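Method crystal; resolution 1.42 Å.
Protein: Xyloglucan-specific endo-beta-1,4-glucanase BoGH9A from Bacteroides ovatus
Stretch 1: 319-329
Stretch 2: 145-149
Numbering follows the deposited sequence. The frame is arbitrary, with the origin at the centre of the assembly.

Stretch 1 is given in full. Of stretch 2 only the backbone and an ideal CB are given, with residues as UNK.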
ATOM      1  N   LEU A 319      -7.430   5.024  27.361  1.00 34.66           N
ATOM      2  CA  LEU A 319      -7.697   6.200  28.180  1.00 34.71           C
ATOM      3  C   LEU A 319      -9.008   6.862  27.807  1.00 40.84           C
ATOM      4  O   LEU A 319      -9.693   7.417  28.660  1.00 39.62           O
ATOM      5  CB  LEU A 319      -6.578   7.220  28.045  1.00 34.44           C
ATOM      6  CG  LEU A 319      -5.204   6.782  28.524  1.00 42.92           C
ATOM      7  CD1 LEU A 319      -4.267   7.967  28.414  1.00 42.17           C
ATOM      8  CD2 LEU A 319      -5.248   6.241  29.957  1.00 45.16           C
ATOM      9  N   LEU A 320      -9.349   6.822  26.526  1.00 34.01           N
ATOM     10  CA  LEU A 320     -10.582   7.417  26.052  1.00 30.63           C
ATOM     11  C   LEU A 320     -11.755   6.660  26.660  1.00 34.95           C
ATOM     12  O   LEU A 320     -12.752   7.257  27.070  1.00 34.86           O
ATOM     13  CB  LEU A 320     -10.627   7.348  24.524  1.00 34.35           C
ATOM     14  CG  LEU A 320     -11.815   7.976  23.798  1.00 32.46           C
ATOM     15  CD1 LEU A 320     -11.378   8.407  22.395  1.00 34.15           C
ATOM     16  CD2 LEU A 320     -12.989   7.009  23.707  1.00 31.80           C
ATOM     17  N   ASN A 321     -11.624   5.341  26.724  1.00 31.50           N
ATOM     18  CA  ASN A 321     -12.702   4.492  27.215  1.00 32.69           C
ATOM     19  C   ASN A 321     -12.944   4.649  28.718  1.00 41.86           C
ATOM     20  O   ASN A 321     -14.022   4.317  29.208  1.00 40.68           O
ATOM     21  CB  ASN A 321     -12.418   3.037  26.856  1.00 34.85           C
ATOM     22  CG  ASN A 321     -12.602   2.759  25.375  1.00 26.29           C
ATOM     23  OD1 ASN A 321     -13.302   3.495  24.687  1.00 29.62           O
ATOM     24  ND2 ASN A 321     -12.006   1.672  24.895  1.00 30.97           N
ATOM     25  N   GLN A 322     -11.948   5.156  29.439  1.00 38.74           N
ATOM     26  CA  GLN A 322     -12.083   5.403  30.875  1.00 36.72           C
ATOM     27  C   GLN A 322     -12.804   6.698  31.179  1.00 42.20           C
ATOM     28  O   GLN A 322     -13.218   6.924  32.313  1.00 49.36           O
ATOM     29  CB  GLN A 322     -10.709   5.438  31.521  1.00 34.79           C
ATOM     30  CG  GLN A 322     -10.053   4.086  31.534  1.00 38.20           C
ATOM     31  CD  GLN A 322      -8.701   4.099  32.198  1.00 44.93           C
ATOM     32  OE1 GLN A 322      -8.120   5.158  32.435  1.00 53.23           O
ATOM     33  NE2 GLN A 322      -8.189   2.914  32.509  1.00 45.02           N
ATOM     34  N   LYS A 323     -12.954   7.547  30.169  1.00 40.13           N
ATOM     35  CA  LYS A 323     -13.500   8.876  30.357  1.00 35.95           C
ATOM     36  C   LYS A 323     -14.811   9.082  29.624  1.00 43.07           C
ATOM     37  O   LYS A 323     -15.561  10.015  29.936  1.00 43.01           O
ATOM     38  CB  LYS A 323     -12.514   9.925  29.854  1.00 37.70           C
ATOM     39  CG  LYS A 323     -11.239  10.023  30.665  1.00 42.27           C
ATOM     40  CD  LYS A 323     -10.333  11.149  30.178  1.00 41.23           C
ATOM     41  CE  LYS A 323     -11.037  12.496  30.209  1.00 44.06           C
ATOM     42  NZ  LYS A 323     -10.100  13.628  29.954  1.00 51.85           N
ATOM     43  N   TYR A 324     -15.084   8.227  28.643  1.00 36.45           N
ATOM     44  CA  TYR A 324     -16.178   8.480  27.710  1.00 30.81           C
ATOM     45  C   TYR A 324     -16.920   7.211  27.324  1.00 31.00           C
ATOM     46  O   TYR A 324     -16.346   6.115  27.307  1.00 38.73           O
ATOM     47  CB  TYR A 324     -15.645   9.143  26.440  1.00 30.63           C
ATOM     48  CG  TYR A 324     -14.892  10.436  26.671  1.00 38.59           C
ATOM     49  CD1 TYR A 324     -15.567  11.617  26.943  1.00 39.31           C
ATOM     50  CD2 TYR A 324     -13.504  10.479  26.589  1.00 39.37           C
ATOM     51  CE1 TYR A 324     -14.884  12.804  27.142  1.00 36.83           C
ATOM     52  CE2 TYR A 324     -12.813  11.656  26.789  1.00 34.63           C
ATOM     53  CZ  TYR A 324     -13.507  12.817  27.065  1.00 37.90           C
ATOM     54  OH  TYR A 324     -12.821  13.991  27.265  1.00 48.44           O
ATOM     55  N   GLN A 325     -18.196   7.382  26.995  1.00 35.51           N
ATOM     56  CA  GLN A 325     -19.064   6.275  26.625  1.00 34.72           C
ATOM     57  C   GLN A 325     -19.879   6.688  25.413  1.00 31.82           C
ATOM     58  O   GLN A 325     -20.220   7.845  25.280  1.00 31.43           O
ATOM     59  CB  GLN A 325     -19.984   5.892  27.790  1.00 40.05           C
ATOM     60  CG  GLN A 325     -19.236   5.228  28.914  1.00 39.21           C
ATOM     61  CD  GLN A 325     -20.079   5.047  30.154  1.00 59.16           C
ATOM     62  OE1 GLN A 325     -21.042   5.783  30.383  1.00 58.71           O
ATOM     63  NE2 GLN A 325     -19.724   4.060  30.964  1.00 58.07           N
ATOM     64  N   PRO A 326     -20.188   5.733  24.517  1.00 29.15           N
ATOM     65  CA  PRO A 326     -19.868   4.311  24.610  1.00 32.12           C
ATOM     66  C   PRO A 326     -18.396   4.041  24.357  1.00 28.94           C
ATOM     67  O   PRO A 326     -17.727   4.833  23.677  1.00 29.46           O
ATOM     68  CB  PRO A 326     -20.720   3.687  23.497  1.00 28.23           C
ATOM     69  CG  PRO A 326     -20.891   4.770  22.516  1.00 31.53           C
ATOM     70  CD  PRO A 326     -20.985   6.037  23.318  1.00 28.36           C
ATOM     71  N   ALA A 327     -17.895   2.949  24.906  1.00 29.60           N
ATOM     72  CA  ALA A 327     -16.513   2.568  24.694  1.00 30.29           C
ATOM     73  C   ALA A 327     -16.329   2.261  23.210  1.00 30.03           C
ATOM     74  O   ALA A 327     -17.240   1.758  22.557  1.00 29.62           O
ATOM     75  CB  ALA A 327     -16.167   1.367  25.530  1.00 33.79           C
ATOM     76  N   ILE A 328     -15.153   2.595  22.690  1.00 29.63           N
ATOM     77  CA  ILE A 328     -14.803   2.350  21.293  1.00 27.97           C
ATOM     78  C   ILE A 328     -13.771   1.238  21.250  1.00 20.26           C
ATOM     79  O   ILE A 328     -12.774   1.307  21.960  1.00 25.74           O
ATOM     80  CB  ILE A 328     -14.195   3.617  20.674  1.00 28.38           C
ATOM     81  CG1 ILE A 328     -15.127   4.820  20.857  1.00 24.11           C
ATOM     82  CG2 ILE A 328     -13.855   3.377  19.196  1.00 23.43           C
ATOM     83  CD1 ILE A 328     -16.457   4.706  20.155  1.00 24.73           C
ATOM     84  N   ALA A 329     -13.988   0.200  20.432  1.00 22.11           N
ATOM     85  CA  ALA A 329     -13.098  -0.959  20.413  1.00 19.95           C
ATOM     86  C   ALA A 329     -12.585  -1.357  19.029  1.00 18.61           C
ATOM     87  O   ALA A 329     -12.082  -2.458  18.839  1.00 21.37           O
ATOM     88  CB  ALA A 329     -13.806  -2.155  21.046  1.00 26.29           C
ATOM     89  N   UNK A 145     -21.377  13.135  17.125  1.00 31.71           N
ATOM     90  CA  UNK A 145     -20.211  13.570  17.873  1.00 28.04           C
ATOM     91  C   UNK A 145     -20.166  12.765  19.164  1.00 36.09           C
ATOM     92  O   UNK A 145     -21.002  12.947  20.052  1.00 31.10           O
ATOM     93  CB  UNK A 145     -20.250  15.074  18.152  1.00 28.04           C
ATOM     94  N   UNK A 146     -19.214  11.850  19.256  1.00 23.24           N
ATOM     95  CA  UNK A 146     -18.924  11.121  20.477  1.00 28.72           C
ATOM     96  C   UNK A 146     -18.531  12.109  21.577  1.00 27.17           C
ATOM     97  O   UNK A 146     -18.048  13.194  21.279  1.00 27.78           O
ATOM     98  CB  UNK A 146     -17.816  10.092  20.245  1.00 28.72           C
ATOM     99  N   UNK A 147     -18.769  11.754  22.853  1.00 31.21           N
ATOM    100  CA  UNK A 147     -18.339  12.676  23.908  1.00 32.63           C
ATOM    101  C   UNK A 147     -16.850  13.038  23.838  1.00 36.20           C
ATOM    102  O   UNK A 147     -16.495  14.164  24.177  1.00 32.62           O
ATOM    103  CB  UNK A 147     -18.644  12.062  25.276  1.00 32.63           C
ATOM    104  N   UNK A 148     -16.005  12.115  23.382  1.00 30.46           N
ATOM    105  CA  UNK A 148     -14.572  12.390  23.277  1.00 33.28           C
ATOM    106  C   UNK A 148     -14.255  13.454  22.217  1.00 26.32           C
ATOM    107  O   UNK A 148     -13.169  14.040  22.222  1.00 31.81           O
ATOM    108  CB  UNK A 148     -13.820  11.098  22.951  1.00 33.28           C
ATOM    109  N   UNK A 149     -15.205  13.712  21.323  1.00 28.44           N
ATOM    110  CA  UNK A 149     -14.999  14.638  20.218  1.00 27.81           C
ATOM    111  C   UNK A 149     -15.714  15.974  20.393  1.00 24.47           C
ATOM    112  O   UNK A 149     -15.610  16.841  19.527  1.00 28.53           O
ATOM    113  CB  UNK A 149     -15.463  13.985  18.914  1.00 27.81           C
TER

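Position 145 lies out of reach of stretch 1. Its ideal CB has nothing of that stretch within 5.5 Å. Phi/psi of -68/109 suits most residues, so the visible atoms hardly restrict the choice. The deposited residue is Ile145, which makes no contact here.

At position 146 the CA-to-CB bond points toward stretch 1. There is room for a long side chain. Ahead lie the methyl groups of Leu320 and Ile328, the CB of Tyr324 and the carbonyl oxygen of Pro326. That oxygen is an acceptor, so a long side chain with a donor near its end would suit: His and Gln are the natural candidates, Lys or Arg are possible if the chain bends, and an apolar chain could fill the space but leave the oxygen unanswered. The residue is His146, with chi1 in t. His146 NE2 donates a hydrogen bond to Pro326 O at 2.8 Å, with an N-H...O angle of 165°. The oxygen sits at the ring edge, near its plane. Apolar atoms pack around the ring: Leu320 CD2 is 3.8 Å from His146 CE1, and Ile328 CD1 is 3.8 Å from His146 NE2. ND1 accepts a hydrogen bond from the backbone N of position 148.

Position 147 has phi/psi of -55/-32, and its CB points toward stretch 1. The ideal CB is 3.5 Å from Tyr324 CD1 and 4.5 Å from Gln325 O. A compact apolar residue would fit; phi also allows proline, while Ala or Val would be reasonable too. It is Pro147. Its CB packs 3.6 Å from Tyr324 CD1, and its CG approaches Gln325 O at 3.3 Å.

At position 148 the CB points sideways. The ideal CB is 3.7 Å from both Leu320 CD1 and Tyr324 CD2, and the backbone lies over a face of the Tyr324 ring. So close a fit favours a small residue, such as Ala, Ser, Cys or Thr. It is Ser148, with chi1 in p. Its CA stands 3.7 Å from the centroid of the Tyr324 ring, 3° off the normal, a CH-pi contact. Ser148 OG turns back to His146 ND1 at 2.7 Å, a hydrogen bond that helps hold the imidazole in place.

At position 149 the CA-to-CB bond points away and the ideal CB has no neighbour in stretch 1, so that stretch sets no demand. The residue is Ala149. Its N donates to His146 O at 2.9 Å, closing the short 3-10 turn.

Stretch 2 145-149: IHPSA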
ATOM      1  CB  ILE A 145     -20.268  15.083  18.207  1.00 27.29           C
ATOM      2  CG1 ILE A 145     -20.308  15.933  16.931  1.00 27.65           C
ATOM      3  CG2 ILE A 145     -19.097  15.482  19.092  1.00 28.16           C
ATOM      4  CD1 ILE A 145     -19.028  15.908  16.072  1.00 33.89           C
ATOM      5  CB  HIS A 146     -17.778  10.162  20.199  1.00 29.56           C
ATOM      6  CG  HIS A 146     -17.552   9.136  21.260  1.00 23.28           C
ATOM      7  ND1 HIS A 146     -16.542   9.242  22.190  1.00 27.16           N
ATOM      8  CD2 HIS A 146     -18.177   7.964  21.517  1.00 22.12           C
ATOM      9  CE1 HIS A 146     -16.553   8.181  22.974  1.00 25.29           C
ATOM     10  NE2 HIS A 146     -17.532   7.384  22.581  1.00 25.91           N
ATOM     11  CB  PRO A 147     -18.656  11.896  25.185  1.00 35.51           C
ATOM     12  CG  PRO A 147     -19.848  11.087  24.823  1.00 31.63           C
ATOM     13  CD  PRO A 147     -19.624  10.676  23.385  1.00 35.27           C
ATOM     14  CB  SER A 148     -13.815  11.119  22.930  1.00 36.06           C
ATOM     15  OG  SER A 148     -14.258  10.615  21.683  1.00 28.73           O
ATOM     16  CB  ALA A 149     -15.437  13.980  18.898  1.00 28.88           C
TER
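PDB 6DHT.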